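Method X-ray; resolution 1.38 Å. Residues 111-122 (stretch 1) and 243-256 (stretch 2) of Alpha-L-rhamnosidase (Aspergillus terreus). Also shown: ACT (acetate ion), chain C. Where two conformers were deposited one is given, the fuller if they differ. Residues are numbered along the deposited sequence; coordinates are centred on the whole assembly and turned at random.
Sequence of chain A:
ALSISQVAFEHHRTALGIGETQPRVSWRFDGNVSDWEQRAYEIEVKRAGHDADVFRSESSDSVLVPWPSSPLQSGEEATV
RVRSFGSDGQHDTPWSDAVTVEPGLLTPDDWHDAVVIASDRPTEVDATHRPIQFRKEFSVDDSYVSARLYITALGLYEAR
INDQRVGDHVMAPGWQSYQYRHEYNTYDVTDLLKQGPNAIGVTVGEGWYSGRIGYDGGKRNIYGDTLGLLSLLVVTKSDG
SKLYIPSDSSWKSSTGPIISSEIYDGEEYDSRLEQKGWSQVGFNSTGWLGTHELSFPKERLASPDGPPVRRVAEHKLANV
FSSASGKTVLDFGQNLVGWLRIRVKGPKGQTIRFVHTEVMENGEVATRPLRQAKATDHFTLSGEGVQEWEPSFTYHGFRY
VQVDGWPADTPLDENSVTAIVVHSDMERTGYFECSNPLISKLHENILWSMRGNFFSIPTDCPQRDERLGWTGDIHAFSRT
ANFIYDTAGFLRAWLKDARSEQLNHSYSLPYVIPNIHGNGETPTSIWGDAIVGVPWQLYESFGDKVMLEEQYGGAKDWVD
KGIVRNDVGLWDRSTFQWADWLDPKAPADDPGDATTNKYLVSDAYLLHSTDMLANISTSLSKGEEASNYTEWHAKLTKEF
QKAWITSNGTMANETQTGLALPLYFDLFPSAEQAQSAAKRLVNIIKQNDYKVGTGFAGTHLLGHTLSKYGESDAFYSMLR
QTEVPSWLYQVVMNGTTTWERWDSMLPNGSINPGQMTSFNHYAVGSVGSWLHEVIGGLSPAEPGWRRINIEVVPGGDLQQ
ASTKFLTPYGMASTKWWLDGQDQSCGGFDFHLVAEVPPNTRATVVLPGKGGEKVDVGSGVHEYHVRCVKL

Stretch 1, residues 111-122: WHDAVVIASDRP
Stretch 2 (243-256) LYIPSDSSWKSSTG

Two backbone-centred bonds fix the register. Val-115 N donates to Ser-247 O at 3.0 Å, nearly straight at 172°, and Ser-247 OG, with chi1 at 49° (p), returns a 2.7 Å bond to Val-115 O. One serine thus satisfies both polar backbone atoms of one valine, one bond through its carbonyl and one through its hydroxyl. Further along, Ser-119 OG (chi1 t) donates to Ser-253 OG (p) at 2.7 Å, while Arg-121 N donates to Ser-119 OG at 2.9 Å, so the Ser-119 hydroxyl both donates and accepts.

The segments run in the same direction: Ala-114 lies beside Pro-246, CA to CA 4.4 Å, and Ser-119 beside Ser-253, 5.6 Å. Stretch 1 enters through a type II' turn, Trp-111 to Ala-114, with His-112 at phi/psi 57/-131, then extends into a strand that holds Ile-117 to Ser-119. Stretch 2 leaves strand 243-246, makes a type I turn from Asp-248 to Trp-251, and resumes as a strand at Lys-252. With that detour, five steps along stretch 1 match seven along stretch 2. Trp-251 NE1 braces it, donating to Pro-246 O at 2.9 Å.

Ile-117 (p, t) points toward the turn: its CD1 sits 3.8 Å from Trp-251 CB and its CG2 3.6 Å from Asp-248 O. Its neighbours Val-116 and Ala-118 point away, the alternation expected of extended chain. Ala-114 CB packs 3.9 Å from Pro-246 CB.

At one exposed end, His-112 (m) stacks face-to-face on Tyr-244 (m), centroids 3.7 Å apart and planes at 16°. Nearby, a water donates to Asp-113 OD2 and Asp-248 OD2, 2.8 Å each, bridging two carboxylates. At the other end, extended Arg-121 (t, t, t) lays a guanidinium face over Thr-255 CG2, 3.4 Å from NE; an acetate accepts from Thr-255 N (3.0 Å to O) and Thr-255 OG1 (2.7 Å to OXT).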

# COMPACT_ATOMS: atom_id res chain seq x y z
N TRP A 111 27.70 7.40 9.20
CA TRP A 111 28.05 6.06 8.67
C TRP A 111 29.51 5.68 8.93
O TRP A 111 29.89 4.56 8.59
CB TRP A 111 27.71 5.96 7.17
CG TRP A 111 26.25 5.91 6.88
CD1 TRP A 111 25.36 6.93 6.74
CD2 TRP A 111 25.48 4.69 6.82
NE1 TRP A 111 24.11 6.43 6.52
CE2 TRP A 111 24.13 5.06 6.62
CE3 TRP A 111 25.82 3.33 6.92
CZ2 TRP A 111 23.13 4.11 6.45
CZ3 TRP A 111 24.82 2.40 6.79
CH2 TRP A 111 23.48 2.80 6.60
N HIS A 112 30.30 6.60 9.49
CA HIS A 112 31.68 6.32 9.84
C HIS A 112 32.39 5.84 8.57
O HIS A 112 32.28 6.45 7.49
CB HIS A 112 31.68 5.43 11.10
CG HIS A 112 31.33 6.21 12.34
ND1 HIS A 112 32.27 6.54 13.30
CD2 HIS A 112 30.15 6.72 12.80
CE1 HIS A 112 31.70 7.25 14.26
NE2 HIS A 112 30.40 7.39 13.97
N ASP A 113 33.10 4.75 8.63
CA ASP A 113 33.89 4.43 7.42
C ASP A 113 33.16 3.40 6.54
O ASP A 113 33.73 2.80 5.66
CB ASP A 113 35.33 4.00 7.74
CG ASP A 113 35.47 2.96 8.84
OD1 ASP A 113 34.54 2.84 9.67
OD2 ASP A 113 36.54 2.28 8.87
N ALA A 114 31.87 3.20 6.75
CA ALA A 114 31.12 2.22 5.95
C ALA A 114 31.00 2.72 4.52
O ALA A 114 30.68 3.90 4.28
CB ALA A 114 29.79 1.94 6.55
N VAL A 115 31.31 1.82 3.59
CA VAL A 115 31.19 2.10 2.16
C VAL A 115 30.42 0.96 1.48
O VAL A 115 30.28 -0.16 2.01
CB VAL A 115 32.55 2.31 1.48
CG1 VAL A 115 33.29 3.48 2.10
CG2 VAL A 115 33.39 1.05 1.48
N VAL A 116 29.88 1.26 0.30
CA VAL A 116 29.24 0.22 -0.48
C VAL A 116 30.32 -0.72 -1.01
O VAL A 116 31.27 -0.23 -1.63
CB VAL A 116 28.39 0.79 -1.63
CG1 VAL A 116 27.79 -0.32 -2.48
CG2 VAL A 116 27.30 1.72 -1.12
N ILE A 117 30.12 -2.03 -0.80
CA ILE A 117 31.06 -2.99 -1.33
C ILE A 117 30.37 -3.91 -2.32
O ILE A 117 29.18 -4.17 -2.27
CB ILE A 117 31.74 -3.77 -0.22
CG1 ILE A 117 30.75 -4.60 0.59
CG2 ILE A 117 32.59 -2.83 0.62
CD1 ILE A 117 31.41 -5.51 1.60
N ALA A 118 31.23 -4.47 -3.19
CA ALA A 118 30.88 -5.43 -4.17
C ALA A 118 31.93 -6.53 -4.20
O ALA A 118 33.08 -6.34 -3.80
CB ALA A 118 30.79 -4.77 -5.53
N SER A 119 31.52 -7.68 -4.76
CA SER A 119 32.46 -8.80 -4.96
C SER A 119 33.52 -8.51 -6.02
O SER A 119 33.27 -7.86 -7.02
CB SER A 119 31.68 -10.04 -5.34
OG SER A 119 32.52 -11.15 -5.50
N ASP A 120 34.69 -9.12 -5.80
CA ASP A 120 35.69 -9.20 -6.85
C ASP A 120 35.26 -10.12 -7.98
O ASP A 120 35.90 -10.12 -9.04
CB ASP A 120 37.03 -9.63 -6.26
CG ASP A 120 37.88 -8.50 -5.68
OD1 ASP A 120 37.49 -7.30 -5.81
OD2 ASP A 120 38.96 -8.80 -5.16
N ARG A 121 34.21 -10.92 -7.79
CA ARG A 121 33.65 -11.67 -8.93
C ARG A 121 33.11 -10.69 -9.95
O ARG A 121 32.38 -9.79 -9.58
CB ARG A 121 32.54 -12.59 -8.46
CG ARG A 121 31.93 -13.49 -9.51
CD ARG A 121 30.80 -14.29 -8.88
NE ARG A 121 30.15 -15.25 -9.75
CZ ARG A 121 29.03 -15.05 -10.42
NH1 ARG A 121 28.45 -13.85 -10.43
NH2 ARG A 121 28.51 -16.06 -11.10
N PRO A 122 33.39 -10.82 -11.25
CA PRO A 122 32.85 -9.87 -12.22
C PRO A 122 31.32 -9.95 -12.29
O PRO A 122 30.75 -11.02 -12.21
CB PRO A 122 33.46 -10.25 -13.57
CG PRO A 122 34.16 -11.52 -13.35
CD PRO A 122 34.27 -11.81 -11.88
N LEU A 243 32.10 0.56 19.40
CA LEU A 243 32.82 -0.17 18.36
C LEU A 243 32.02 -0.07 17.05
O LEU A 243 30.81 -0.23 17.06
CB LEU A 243 32.97 -1.62 18.87
CG LEU A 243 33.44 -2.70 17.90
CD1 LEU A 243 34.87 -2.47 17.43
CD2 LEU A 243 33.34 -4.07 18.57
N TYR A 244 32.72 0.19 15.96
CA TYR A 244 32.15 0.33 14.60
C TYR A 244 32.70 -0.75 13.68
O TYR A 244 33.91 -0.85 13.51
CB TYR A 244 32.48 1.70 14.00
CG TYR A 244 31.92 2.82 14.82
CD1 TYR A 244 32.65 3.39 15.86
CD2 TYR A 244 30.67 3.31 14.55
CE1 TYR A 244 32.12 4.41 16.63
CE2 TYR A 244 30.11 4.32 15.31
CZ TYR A 244 30.84 4.86 16.36
OH TYR A 244 30.31 5.87 17.08
N ILE A 245 31.82 -1.55 13.07
CA ILE A 245 32.26 -2.59 12.16
C ILE A 245 31.62 -2.27 10.82
O ILE A 245 30.41 -2.55 10.61
CB ILE A 245 31.85 -4.01 12.60
CG1 ILE A 245 32.25 -4.34 14.04
CG2 ILE A 245 32.42 -5.04 11.62
CD1 ILE A 245 33.72 -4.28 14.27
N PRO A 246 32.36 -1.59 9.93
CA PRO A 246 31.81 -1.17 8.65
C PRO A 246 31.91 -2.22 7.55
O PRO A 246 32.85 -3.04 7.55
CB PRO A 246 32.68 0.05 8.30
CG PRO A 246 34.05 -0.38 8.80
CD PRO A 246 33.73 -1.09 10.11
N SER A 247 31.05 -2.10 6.53
CA SER A 247 31.31 -2.71 5.24
C SER A 247 32.51 -2.00 4.62
O SER A 247 32.55 -0.78 4.52
CB SER A 247 30.11 -2.64 4.34
OG SER A 247 29.54 -1.33 4.30
N ASP A 248 33.48 -2.79 4.14
CA ASP A 248 34.69 -2.24 3.48
C ASP A 248 35.39 -3.41 2.78
O ASP A 248 34.88 -4.53 2.79
CB ASP A 248 35.58 -1.49 4.46
CG ASP A 248 36.23 -2.35 5.52
OD1 ASP A 248 36.24 -3.60 5.36
OD2 ASP A 248 36.71 -1.77 6.55
N SER A 249 36.57 -3.11 2.20
CA SER A 249 37.31 -4.04 1.34
C SER A 249 37.96 -5.17 2.13
O SER A 249 38.69 -6.01 1.57
CB SER A 249 38.39 -3.30 0.59
OG SER A 249 39.51 -3.09 1.44
N SER A 250 37.79 -5.20 3.47
CA SER A 250 38.22 -6.33 4.32
C SER A 250 37.26 -7.53 4.29
O SER A 250 37.61 -8.60 4.81
CB SER A 250 38.52 -5.94 5.75
OG SER A 250 37.31 -5.63 6.44
N TRP A 251 36.05 -7.36 3.74
CA TRP A 251 35.11 -8.44 3.67
C TRP A 251 35.51 -9.41 2.55
O TRP A 251 36.26 -9.05 1.65
CB TRP A 251 33.70 -7.85 3.47
CG TRP A 251 33.10 -7.09 4.60
CD1 TRP A 251 33.67 -6.11 5.37
CD2 TRP A 251 31.77 -7.28 5.07
NE1 TRP A 251 32.76 -5.63 6.27
CE2 TRP A 251 31.60 -6.35 6.12
CE3 TRP A 251 30.72 -8.15 4.76
CZ2 TRP A 251 30.39 -6.23 6.80
CZ3 TRP A 251 29.52 -8.01 5.43
CH2 TRP A 251 29.39 -7.09 6.47
N LYS A 252 34.94 -10.59 2.63
CA LYS A 252 35.08 -11.60 1.58
C LYS A 252 33.72 -11.92 0.98
O LYS A 252 32.67 -11.62 1.57
CB LYS A 252 35.71 -12.88 2.10
CG LYS A 252 37.14 -12.69 2.62
CD LYS A 252 37.84 -14.03 2.80
CE LYS A 252 39.15 -13.97 3.52
NZ LYS A 252 39.75 -15.32 3.46
N SER A 253 33.71 -12.49 -0.22
CA SER A 253 32.48 -12.73 -0.97
C SER A 253 32.54 -14.05 -1.72
O SER A 253 33.61 -14.61 -2.03
CB SER A 253 32.22 -11.59 -1.95
OG SER A 253 33.27 -11.51 -2.91
N SER A 254 31.38 -14.60 -2.03
CA SER A 254 31.25 -15.86 -2.80
C SER A 254 29.83 -15.98 -3.32
O SER A 254 28.90 -15.49 -2.68
CB SER A 254 31.51 -17.03 -1.88
OG SER A 254 31.40 -18.26 -2.55
N THR A 255 29.62 -16.70 -4.41
CA THR A 255 28.33 -17.21 -4.72
C THR A 255 27.94 -18.29 -3.72
O THR A 255 28.78 -18.81 -2.98
CB THR A 255 28.28 -17.77 -6.14
OG1 THR A 255 29.26 -18.82 -6.22
CG2 THR A 255 28.50 -16.69 -7.17
N GLY A 256 26.65 -18.62 -3.72
CA GLY A 256 26.13 -19.63 -2.84
C GLY A 256 25.04 -20.45 -3.53
O GLY A 256 25.02 -20.56 -4.75
C ACT C . 32.23 -17.57 -7.14
O ACT C . 32.17 -16.97 -5.98
OXT ACT C . 31.64 -18.66 -7.44
CH3 ACT C . 32.83 -16.97 -8.32
O HOH W 1 37.35 0.98 6.47